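Local coordinates for putative modulator of DNA gyrase (Bacteroides thetaiotaomicron, PDB 1VPB), which is of uncertain function but belongs to the PmbA/TldD (U62) family and is probably a metallopeptidase, at residues A[420-426]-A[439-444]; A[387-393]-A[410-416]; A[112-118]-A[177-181]. All coordinates share one frame; numbering follows the deposited sequence.

Interaction 1. Residues A[420-426]-A[439-444]; sequences WNSLVAT and PSLVFE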
loop_
_atom_site.group_PDB
_atom_site.type_symbol
_atom_site.label_atom_id
_atom_site.label_comp_id
_atom_site.label_asym_id
_atom_site.label_seq_id
_atom_site.Cartn_x
_atom_site.Cartn_y
_atom_site.Cartn_z
ATOM N N TRP A 420 23.782 0.853 -18.263
ATOM C CA TRP A 420 23.092 1.344 -19.450
ATOM C C TRP A 420 24.128 1.750 -20.530
ATOM O O TRP A 420 23.793 1.833 -21.712
ATOM C CB TRP A 420 22.095 2.420 -19.100
ATOM C CG TRP A 420 20.837 1.816 -18.557
ATOM C CD1 TRP A 420 20.463 1.717 -17.248
ATOM C CD2 TRP A 420 19.819 1.145 -19.310
ATOM N NE1 TRP A 420 19.258 1.060 -17.140
ATOM C CE2 TRP A 420 18.836 0.692 -18.388
ATOM C CE3 TRP A 420 19.631 0.868 -20.669
ATOM C CZ2 TRP A 420 17.710 0.002 -18.782
ATOM C CZ3 TRP A 420 18.470 0.218 -21.065
ATOM C CH2 TRP A 420 17.536 -0.219 -20.121
ATOM N N ASN A 421 25.376 1.964 -20.136
ATOM C CA ASN A 421 26.447 2.169 -21.129
ATOM C C ASN A 421 26.870 0.863 -21.769
ATOM O O ASN A 421 27.573 0.893 -22.789
ATOM C CB ASN A 421 27.683 2.854 -20.516
ATOM C CG ASN A 421 28.474 3.618 -21.544
ATOM O OD1 ASN A 421 27.891 4.223 -22.422
ATOM N ND2 ASN A 421 29.806 3.627 -21.425
ATOM N N SER A 422 26.504 -0.291 -21.172
ATOM C CA SER A 422 26.909 -1.615 -21.690
ATOM C C SER A 422 25.787 -2.389 -22.449
ATOM O O SER A 422 25.989 -3.523 -22.857
ATOM C CB SER A 422 27.467 -2.472 -20.544
ATOM O OG SER A 422 26.431 -2.846 -19.699
ATOM N N LEU A 423 24.658 -1.720 -22.690
ATOM C CA LEU A 423 23.571 -2.225 -23.550
ATOM C C LEU A 423 24.107 -2.442 -24.966
ATOM O O LEU A 423 24.553 -1.471 -25.596
ATOM C CB LEU A 423 22.434 -1.214 -23.584
ATOM C CG LEU A 423 21.188 -1.589 -24.380
ATOM C CD1 LEU A 423 20.419 -2.693 -23.657
ATOM C CD2 LEU A 423 20.306 -0.377 -24.552
ATOM N N VAL A 424 24.057 -3.695 -25.441
ATOM C CA VAL A 424 24.549 -4.026 -26.783
ATOM C C VAL A 424 23.471 -4.339 -27.785
ATOM O O VAL A 424 23.757 -4.289 -28.978
ATOM C CB VAL A 424 25.546 -5.190 -26.783
ATOM C CG1 VAL A 424 26.813 -4.742 -26.084
ATOM C CG2 VAL A 424 24.950 -6.424 -26.155
ATOM N N ALA A 425 22.268 -4.675 -27.324
ATOM C CA ALA A 425 21.161 -4.951 -28.235
ATOM C C ALA A 425 19.831 -4.736 -27.579
ATOM O O ALA A 425 19.713 -4.914 -26.354
ATOM C CB ALA A 425 21.236 -6.385 -28.703
ATOM N N THR A 426 18.824 -4.428 -28.418
ATOM C CA THR A 426 17.441 -4.423 -27.977
ATOM C C THR A 426 16.614 -5.297 -28.920
ATOM O O THR A 426 16.924 -5.429 -30.120
ATOM C CB THR A 426 16.838 -3.024 -27.916
ATOM O OG1 THR A 426 16.674 -2.460 -29.227
ATOM C CG2 THR A 426 17.750 -2.021 -27.136
ATOM N N PRO A 439 11.540 -3.441 -25.133
ATOM C CA PRO A 439 11.749 -4.812 -25.596
ATOM C C PRO A 439 12.725 -5.557 -24.670
ATOM O O PRO A 439 13.218 -4.982 -23.662
ATOM C CB PRO A 439 12.394 -4.601 -26.979
ATOM C CG PRO A 439 13.192 -3.415 -26.820
ATOM C CD PRO A 439 12.343 -2.483 -25.928
ATOM N N SER A 440 13.052 -6.785 -25.049
ATOM C CA SER A 440 14.140 -7.527 -24.458
ATOM C C SER A 440 15.434 -6.721 -24.600
ATOM O O SER A 440 15.622 -5.961 -25.553
ATOM C CB SER A 440 14.302 -8.929 -25.113
ATOM O OG SER A 440 13.140 -9.737 -24.871
ATOM N N LEU A 441 16.357 -6.953 -23.675
ATOM C CA LEU A 441 17.601 -6.216 -23.621
ATOM C C LEU A 441 18.813 -7.125 -23.383
ATOM O O LEU A 441 18.705 -8.154 -22.724
ATOM C CB LEU A 441 17.537 -5.225 -22.479
ATOM C CG LEU A 441 16.425 -4.208 -22.458
ATOM C CD1 LEU A 441 16.559 -3.462 -21.140
ATOM C CD2 LEU A 441 16.473 -3.271 -23.647
ATOM N N VAL A 442 19.953 -6.748 -23.955
ATOM C CA VAL A 442 21.173 -7.468 -23.752
ATOM C C VAL A 442 22.263 -6.495 -23.322
ATOM O O VAL A 442 22.500 -5.485 -23.979
ATOM C CB VAL A 442 21.680 -8.164 -25.041
ATOM C CG1 VAL A 442 22.907 -8.950 -24.735
ATOM C CG2 VAL A 442 20.577 -9.086 -25.654
ATOM N N PHE A 443 22.891 -6.815 -22.202
ATOM C CA PHE A 443 23.966 -6.011 -21.640
ATOM C C PHE A 443 25.208 -6.871 -21.535
ATOM O O PHE A 443 25.129 -8.042 -21.146
ATOM C CB PHE A 443 23.601 -5.572 -20.220
ATOM C CG PHE A 443 22.388 -4.747 -20.104
ATOM C CD1 PHE A 443 22.467 -3.337 -20.149
ATOM C CD2 PHE A 443 21.126 -5.317 -19.869
ATOM C CE1 PHE A 443 21.345 -2.551 -19.972
ATOM C CE2 PHE A 443 19.997 -4.501 -19.701
ATOM C CZ PHE A 443 20.109 -3.118 -19.762
ATOM N N GLU A 444 26.384 -6.319 -21.851
ATOM C CA GLU A 444 27.602 -7.081 -21.692
ATOM C C GLU A 444 28.335 -6.761 -20.402
ATOM O O GLU A 444 28.348 -5.622 -19.955
ATOM C CB GLU A 444 28.559 -6.791 -22.856
ATOM C CG GLU A 444 28.121 -7.316 -24.208
ATOM C CD GLU A 444 28.106 -8.825 -24.310
ATOM O OE1 GLU A 444 28.667 -9.494 -23.402
ATOM O OE2 GLU A 444 27.523 -9.341 -25.313
#
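Phe443 turns its ring edge to the six-membered ring of Trp420 in an edge-to-face pair, the planes 81° apart and the centroids 5.1 Å from each other. CD1 of Leu423 sits over one face of the same phenyl ring, 4.0 Å from its centroid, a CH-pi contact; CG of Leu423 lies anti to the backbone N (chi1 -177°), which directs the branch toward the phenyl ring, and its CD1 also touches Leu441 CD2. Leu441 meets the indole through CD1, 3.5 Å from CH2 of Trp420. Beneath these side chains runs a short antiparallel pairing, 423-426 with 441-443, interrupted by a classic beta bulge: Val424 and Ala425 both face Val442, whose O takes a 2.8 Å bond from Val424 N and a weak one from Ala425 N. The pairing is continued by Val442 N to Ala425 O (3.0 Å) and opened by Glu444 N to Ser422 O. On the other face of the sheet Val442 CB packs on Ala425 CB at 4.1 Å, and Leu364 of helix 361-366 touches both residues. Further out, Trp420 NE1 is hydrogen-bonded to Leu259 O, which helps to hold the indole in its rotation, while Leu260 and Met263 of helix 256-265 pack against it.

Interaction 2. Residues A[387-393]-A[410-416]; sequences GDFSYGI and MNVTGNL
The antiparallel pairing runs from Asp388-Asn415 to Ile393-Met410, the axes of 388-393 and 410-413 at 152°. Tyr391 and Val412 exchange two backbone bonds of 2.8 Å each; Phe389 and Gly414 are likewise doubly bonded, the return bond from Gly414 N to Phe389 O longer at 3.2 Å, and Leu416 N reaches Gly387 O. Phe389 holds its CG between its own N and carbonyl carbon (chi1 73°), which folds the ring back over the neighbouring strand. One face of the ring therefore lies on the Gly414 backbone, with N 3.5 Å above the ring plane over its centre and Gly414 CA in CH-pi contact. Phe389 CD2 also touches Leu416 CD2 at 3.7 Å. An alanine in place of this phenylalanine is likely to leave the Gly414 backbone uncovered and Leu416 without its aromatic neighbour. On the opposite face of the sheet, Asn415 ND2 gives a nearly straight bond (2.9 Å, 177°) to Asp388 OD1, met on its anti side but well out of the carboxylate plane, and also bonds Thr386 O. Asn415 OD1 accepts from Ile417 N. Together the segments form the open end of the 388-399/402-413 beta hairpin, where Asn415 is the N-cap of helix 416-421.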
loop_
_atom_site.group_PDB
_atom_site.type_symbol
_atom_site.label_atom_id
_atom_site.label_comp_id
_atom_site.label_asym_id
_atom_site.label_seq_id
_atom_site.Cartn_x
_atom_site.Cartn_y
_atom_site.Cartn_z
ATOM N N GLY A 387 23.377 5.893 -8.063
ATOM C CA GLY A 387 23.019 4.902 -9.080
ATOM C C GLY A 387 23.568 3.502 -8.868
ATOM O O GLY A 387 23.339 2.632 -9.694
ATOM N N ASP A 388 24.298 3.258 -7.770
ATOM C CA ASP A 388 24.737 1.915 -7.470
ATOM C C ASP A 388 23.516 1.041 -7.194
ATOM O O ASP A 388 22.524 1.516 -6.612
ATOM C CB ASP A 388 25.682 1.902 -6.262
ATOM C CG ASP A 388 27.027 2.506 -6.554
ATOM O OD1 ASP A 388 27.409 2.709 -7.730
ATOM O OD2 ASP A 388 27.810 2.783 -5.624
ATOM N N PHE A 389 23.580 -0.224 -7.619
ATOM C CA PHE A 389 22.424 -1.121 -7.499
ATOM C C PHE A 389 22.830 -2.522 -7.102
ATOM O O PHE A 389 23.973 -2.953 -7.315
ATOM C CB PHE A 389 21.578 -1.149 -8.795
ATOM C CG PHE A 389 22.228 -1.889 -9.933
ATOM C CD1 PHE A 389 22.142 -3.287 -10.025
ATOM C CD2 PHE A 389 22.956 -1.197 -10.893
ATOM C CE1 PHE A 389 22.795 -3.982 -11.063
ATOM C CE2 PHE A 389 23.582 -1.867 -11.933
ATOM C CZ PHE A 389 23.536 -3.254 -12.021
ATOM N N SER A 390 21.877 -3.229 -6.501
ATOM C CA SER A 390 22.016 -4.651 -6.221
ATOM C C SER A 390 20.614 -5.229 -6.253
ATOM O O SER A 390 19.730 -4.783 -5.496
ATOM C CB SER A 390 22.657 -4.882 -4.850
ATOM O OG SER A 390 22.764 -6.269 -4.561
ATOM N N TYR A 391 20.372 -6.185 -7.137
ATOM C CA TYR A 391 19.036 -6.774 -7.207
ATOM C C TYR A 391 19.102 -8.264 -7.215
ATOM O O TYR A 391 20.023 -8.853 -7.769
ATOM C CB TYR A 391 18.266 -6.352 -8.453
ATOM C CG TYR A 391 18.121 -4.880 -8.680
ATOM C CD1 TYR A 391 17.394 -4.068 -7.798
ATOM C CD2 TYR A 391 18.610 -4.307 -9.841
ATOM C CE1 TYR A 391 17.249 -2.715 -8.056
ATOM C CE2 TYR A 391 18.467 -2.988 -10.090
ATOM C CZ TYR A 391 17.796 -2.187 -9.215
ATOM O OH TYR A 391 17.670 -0.872 -9.527
ATOM N N GLY A 392 18.100 -8.898 -6.621
ATOM C CA GLY A 392 18.038 -10.340 -6.690
ATOM C C GLY A 392 17.468 -10.748 -8.029
ATOM O O GLY A 392 16.522 -10.134 -8.517
ATOM N N ILE A 393 18.030 -11.806 -8.598
ATOM C CA ILE A 393 17.565 -12.327 -9.871
ATOM C C ILE A 393 17.308 -13.845 -9.849
ATOM O O ILE A 393 17.850 -14.601 -9.053
ATOM C CB ILE A 393 18.560 -11.959 -11.017
ATOM C CG1 ILE A 393 19.902 -12.676 -10.845
ATOM C CG2 ILE A 393 18.718 -10.436 -11.099
ATOM C CD1 ILE A 393 20.042 -13.974 -11.700
ATOM N N MET A 410 20.976 -15.407 -6.721
ATOM C CA MET A 410 22.104 -14.573 -7.165
ATOM C C MET A 410 21.701 -13.114 -7.104
ATOM O O MET A 410 20.522 -12.768 -7.195
ATOM C CB MET A 410 22.525 -14.921 -8.602
ATOM C CG MET A 410 22.920 -16.371 -8.844
ATOM S SD MET A 410 24.480 -16.794 -8.175
ATOM C CE MET A 410 25.585 -15.882 -9.269
ATOM N N ASN A 411 22.697 -12.255 -6.982
ATOM C CA ASN A 411 22.470 -10.829 -7.091
ATOM C C ASN A 411 23.199 -10.270 -8.282
ATOM O O ASN A 411 24.343 -10.667 -8.567
ATOM C CB ASN A 411 22.976 -10.129 -5.842
ATOM C CG ASN A 411 22.098 -10.402 -4.632
ATOM O OD1 ASN A 411 20.871 -10.370 -4.721
ATOM N ND2 ASN A 411 22.726 -10.646 -3.507
ATOM N N VAL A 412 22.545 -9.328 -8.936
ATOM C CA VAL A 412 23.175 -8.521 -9.970
ATOM C C VAL A 412 23.507 -7.156 -9.341
ATOM O O VAL A 412 22.660 -6.547 -8.670
ATOM C CB VAL A 412 22.257 -8.412 -11.239
ATOM C CG1 VAL A 412 21.042 -7.508 -11.012
ATOM C CG2 VAL A 412 23.067 -7.941 -12.442
ATOM N N THR A 413 24.744 -6.695 -9.532
ATOM C CA THR A 413 25.202 -5.461 -8.911
ATOM C C THR A 413 25.953 -4.649 -9.924
ATOM O O THR A 413 26.390 -5.177 -10.934
ATOM C CB THR A 413 26.161 -5.720 -7.737
ATOM O OG1 THR A 413 27.355 -6.391 -8.191
ATOM C CG2 THR A 413 25.538 -6.654 -6.705
ATOM N N GLY A 414 26.114 -3.369 -9.622
ATOM C CA GLY A 414 26.855 -2.461 -10.492
ATOM C C GLY A 414 26.370 -1.056 -10.284
ATOM O O GLY A 414 25.818 -0.734 -9.231
ATOM N N ASN A 415 26.557 -0.210 -11.305
ATOM C CA ASN A 415 26.077 1.147 -11.278
ATOM C C ASN A 415 25.218 1.314 -12.518
ATOM O O ASN A 415 25.557 0.804 -13.587
ATOM C CB ASN A 415 27.227 2.167 -11.271
ATOM C CG ASN A 415 26.724 3.593 -11.260
ATOM O OD1 ASN A 415 26.423 4.192 -12.308
ATOM N ND2 ASN A 415 26.596 4.153 -10.057
ATOM N N LEU A 416 24.085 1.965 -12.356
ATOM C CA LEU A 416 23.076 2.028 -13.421
ATOM C C LEU A 416 23.593 2.737 -14.674
ATOM O O LEU A 416 23.227 2.380 -15.797
ATOM C CB LEU A 416 21.801 2.683 -12.927
ATOM C CG LEU A 416 20.983 1.798 -11.974
ATOM C CD1 LEU A 416 19.915 2.666 -11.298
ATOM C CD2 LEU A 416 20.293 0.628 -12.752
#

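Interaction 3. Residues A[112-118]-A[177-181]; sequences LADPSRY and ISNGF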
loop_
_atom_site.group_PDB
_atom_site.type_symbol
_atom_site.label_atom_id
_atom_site.label_comp_id
_atom_site.label_asym_id
_atom_site.label_seq_id
_atom_site.Cartn_x
_atom_site.Cartn_y
_atom_site.Cartn_z
ATOM N N LEU A 112 0.801 28.968 -10.702
ATOM C CA LEU A 112 0.178 28.312 -11.859
ATOM C C LEU A 112 1.159 28.414 -13.014
ATOM O O LEU A 112 2.013 29.304 -13.080
ATOM C CB LEU A 112 -1.145 28.986 -12.215
ATOM C CG LEU A 112 -2.335 28.851 -11.218
ATOM C CD1 LEU A 112 -3.635 29.341 -11.811
ATOM C CD2 LEU A 112 -2.491 27.489 -10.782
ATOM N N ALA A 113 1.055 27.441 -13.899
ATOM C CA ALA A 113 1.845 27.485 -15.143
ATOM C C ALA A 113 1.449 28.693 -16.005
ATOM O O ALA A 113 0.338 29.200 -15.928
ATOM C CB ALA A 113 1.601 26.200 -15.934
ATOM N N ASP A 114 2.363 29.111 -16.879
ATOM C CA ASP A 114 2.096 30.103 -17.893
ATOM C C ASP A 114 1.030 29.482 -18.821
ATOM O O ASP A 114 1.281 28.380 -19.356
ATOM C CB ASP A 114 3.370 30.305 -18.679
ATOM C CG ASP A 114 3.238 31.233 -19.879
ATOM O OD1 ASP A 114 2.169 31.550 -20.432
ATOM O OD2 ASP A 114 4.288 31.723 -20.334
ATOM N N PRO A 115 -0.101 30.115 -19.015
ATOM C CA PRO A 115 -1.179 29.481 -19.799
ATOM C C PRO A 115 -0.890 29.305 -21.277
ATOM O O PRO A 115 -1.583 28.493 -21.904
ATOM C CB PRO A 115 -2.383 30.385 -19.542
ATOM C CG PRO A 115 -1.755 31.645 -19.240
ATOM C CD PRO A 115 -0.516 31.432 -18.550
ATOM N N SER A 116 0.187 29.910 -21.744
ATOM C CA SER A 116 0.639 29.718 -23.144
ATOM C C SER A 116 1.121 28.255 -23.327
ATOM O O SER A 116 1.103 27.720 -24.462
ATOM C CB SER A 116 1.724 30.706 -23.488
ATOM O OG SER A 116 2.922 30.360 -22.903
ATOM N N ARG A 117 1.482 27.597 -22.204
ATOM C CA ARG A 117 1.902 26.196 -22.211
ATOM C C ARG A 117 0.801 25.156 -22.156
ATOM O O ARG A 117 1.088 23.972 -22.281
ATOM C CB ARG A 117 2.828 25.930 -21.019
ATOM C CG ARG A 117 4.034 26.789 -20.982
ATOM C CD ARG A 117 4.868 26.560 -19.734
ATOM N NE ARG A 117 5.381 25.208 -19.734
ATOM C CZ ARG A 117 5.428 24.394 -18.644
ATOM N NH1 ARG A 117 5.106 24.798 -17.399
ATOM N NH2 ARG A 117 5.890 23.200 -18.817
ATOM N N TYR A 118 -0.450 25.548 -21.906
ATOM C CA TYR A 118 -1.509 24.605 -21.773
ATOM C C TYR A 118 -1.905 23.925 -23.086
ATOM O O TYR A 118 -1.750 24.527 -24.152
ATOM C CB TYR A 118 -2.736 25.315 -21.265
ATOM C CG TYR A 118 -2.672 25.796 -19.815
ATOM C CD1 TYR A 118 -1.951 25.092 -18.865
ATOM C CD2 TYR A 118 -3.373 26.938 -19.416
ATOM C CE1 TYR A 118 -1.961 25.507 -17.517
ATOM C CE2 TYR A 118 -3.417 27.315 -18.089
ATOM C CZ TYR A 118 -2.723 26.608 -17.159
ATOM O OH TYR A 118 -2.686 26.986 -15.765
ATOM N N ILE A 177 -8.519 24.987 -14.345
ATOM C CA ILE A 177 -7.475 25.788 -13.703
ATOM C C ILE A 177 -7.847 27.229 -13.892
ATOM O O ILE A 177 -8.236 27.626 -14.976
ATOM C CB ILE A 177 -6.081 25.460 -14.213
ATOM C CG1 ILE A 177 -5.815 23.945 -14.144
ATOM C CG2 ILE A 177 -5.025 26.234 -13.474
ATOM C CD1 ILE A 177 -4.447 23.582 -14.734
ATOM N N SER A 178 -7.759 28.052 -12.829
ATOM C CA SER A 178 -8.342 29.385 -12.878
ATOM C C SER A 178 -7.747 30.431 -13.834
ATOM O O SER A 178 -8.323 31.522 -13.968
ATOM C CB SER A 178 -8.309 29.984 -11.443
ATOM O OG SER A 178 -7.025 30.029 -10.919
ATOM N N ASN A 179 -6.571 30.181 -14.375
ATOM C CA ASN A 179 -5.964 31.064 -15.369
ATOM C C ASN A 179 -6.217 30.548 -16.815
ATOM O O ASN A 179 -5.479 30.951 -17.729
ATOM C CB ASN A 179 -4.504 31.317 -15.107
ATOM C CG ASN A 179 -3.637 30.089 -15.309
ATOM O OD1 ASN A 179 -4.193 28.987 -15.359
ATOM N ND2 ASN A 179 -2.312 30.302 -15.482
ATOM N N GLY A 180 -7.241 29.748 -16.980
ATOM C CA GLY A 180 -7.823 29.522 -18.306
ATOM C C GLY A 180 -7.535 28.153 -18.894
ATOM O O GLY A 180 -7.297 27.999 -20.093
ATOM N N PHE A 181 -7.632 27.132 -18.078
ATOM C CA PHE A 181 -7.593 25.758 -18.573
ATOM C C PHE A 181 -8.890 25.001 -18.306
ATOM O O PHE A 181 -9.448 25.075 -17.203
ATOM C CB PHE A 181 -6.433 24.981 -18.007
ATOM C CG PHE A 181 -6.316 23.583 -18.620
ATOM C CD1 PHE A 181 -5.929 23.458 -19.966
ATOM C CD2 PHE A 181 -6.661 22.467 -17.933
ATOM C CE1 PHE A 181 -5.873 22.177 -20.553
ATOM C CE2 PHE A 181 -6.615 21.173 -18.502
ATOM C CZ PHE A 181 -6.255 21.049 -19.844
#
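Tyr118 and Asn179 join two loops: Asn179 lies in the turn of a beta hairpin whose strands, 159-177 and 181-198, belong to the six-stranded antiparallel sheet, and Tyr118 directly follows the short 3-10 segment 115-117. Within the hairpin a G1 beta bulge brings Gly180 N and Phe181 N to Ile177 O from the same face of its plane. Along Tyr118, CB lies 3.9 Å from Phe181 CD1, and CG stays near that same atom. Farther out, CD2 and CE2 pass under Phe181 CB, which sits over one face of the ring, 4.0 Å from its centroid in a CH-pi contact. CE1, on the ring's other edge, comes near Ile177 CD1. At the tip OH touches Ile177 CG2 at 3.4 Å and donates a short hydrogen bond of 2.5 Å to Asn179 OD1, in the carbonyl plane and on a lone pair; ring and amide planes stand 84° apart. With chi1 at 68°, the Asn179 amide is tucked over its own backbone, set between Tyr118 and Leu112, whose CD1 packs 3.6 Å from Asn179 CG. Pro115 adds its CB against Asn179 O. Ser178 OG is hydrogen-bonded to Ala37 N of strand 36-52, the neighbour of 159-177 in the sheet. Asn179 ND2 hydrogen-bonds Ala113 O at 2.9 Å, nearly along the C=O axis and in the amide plane, yet bent at the hydrogen (138°).

Interactions 1 and 2 both lie in the C-terminal domain of the family, reach the same mixed beta-sheet, and follow one another in sequence: strand 402-413 of interaction 2 leads into helix 416-421, whose end opens interaction 1. Helix 256-265 packs against side chains of both. Their centres are 15 Å apart. Interaction 3 is about 26 Å from either by nearest atoms, at the end of the six-stranded sheet. Interaction 1 is a buried, largely apolar and aromatic contact on a bulged pairing; interaction 2, partly buried, has a regular pairing with a polar amide-carboxylate bond at its end. Interaction 3, also partly buried, lacks strand pairing across its segments and depends on side-chain hydrogen bonds with apolar packing beside them.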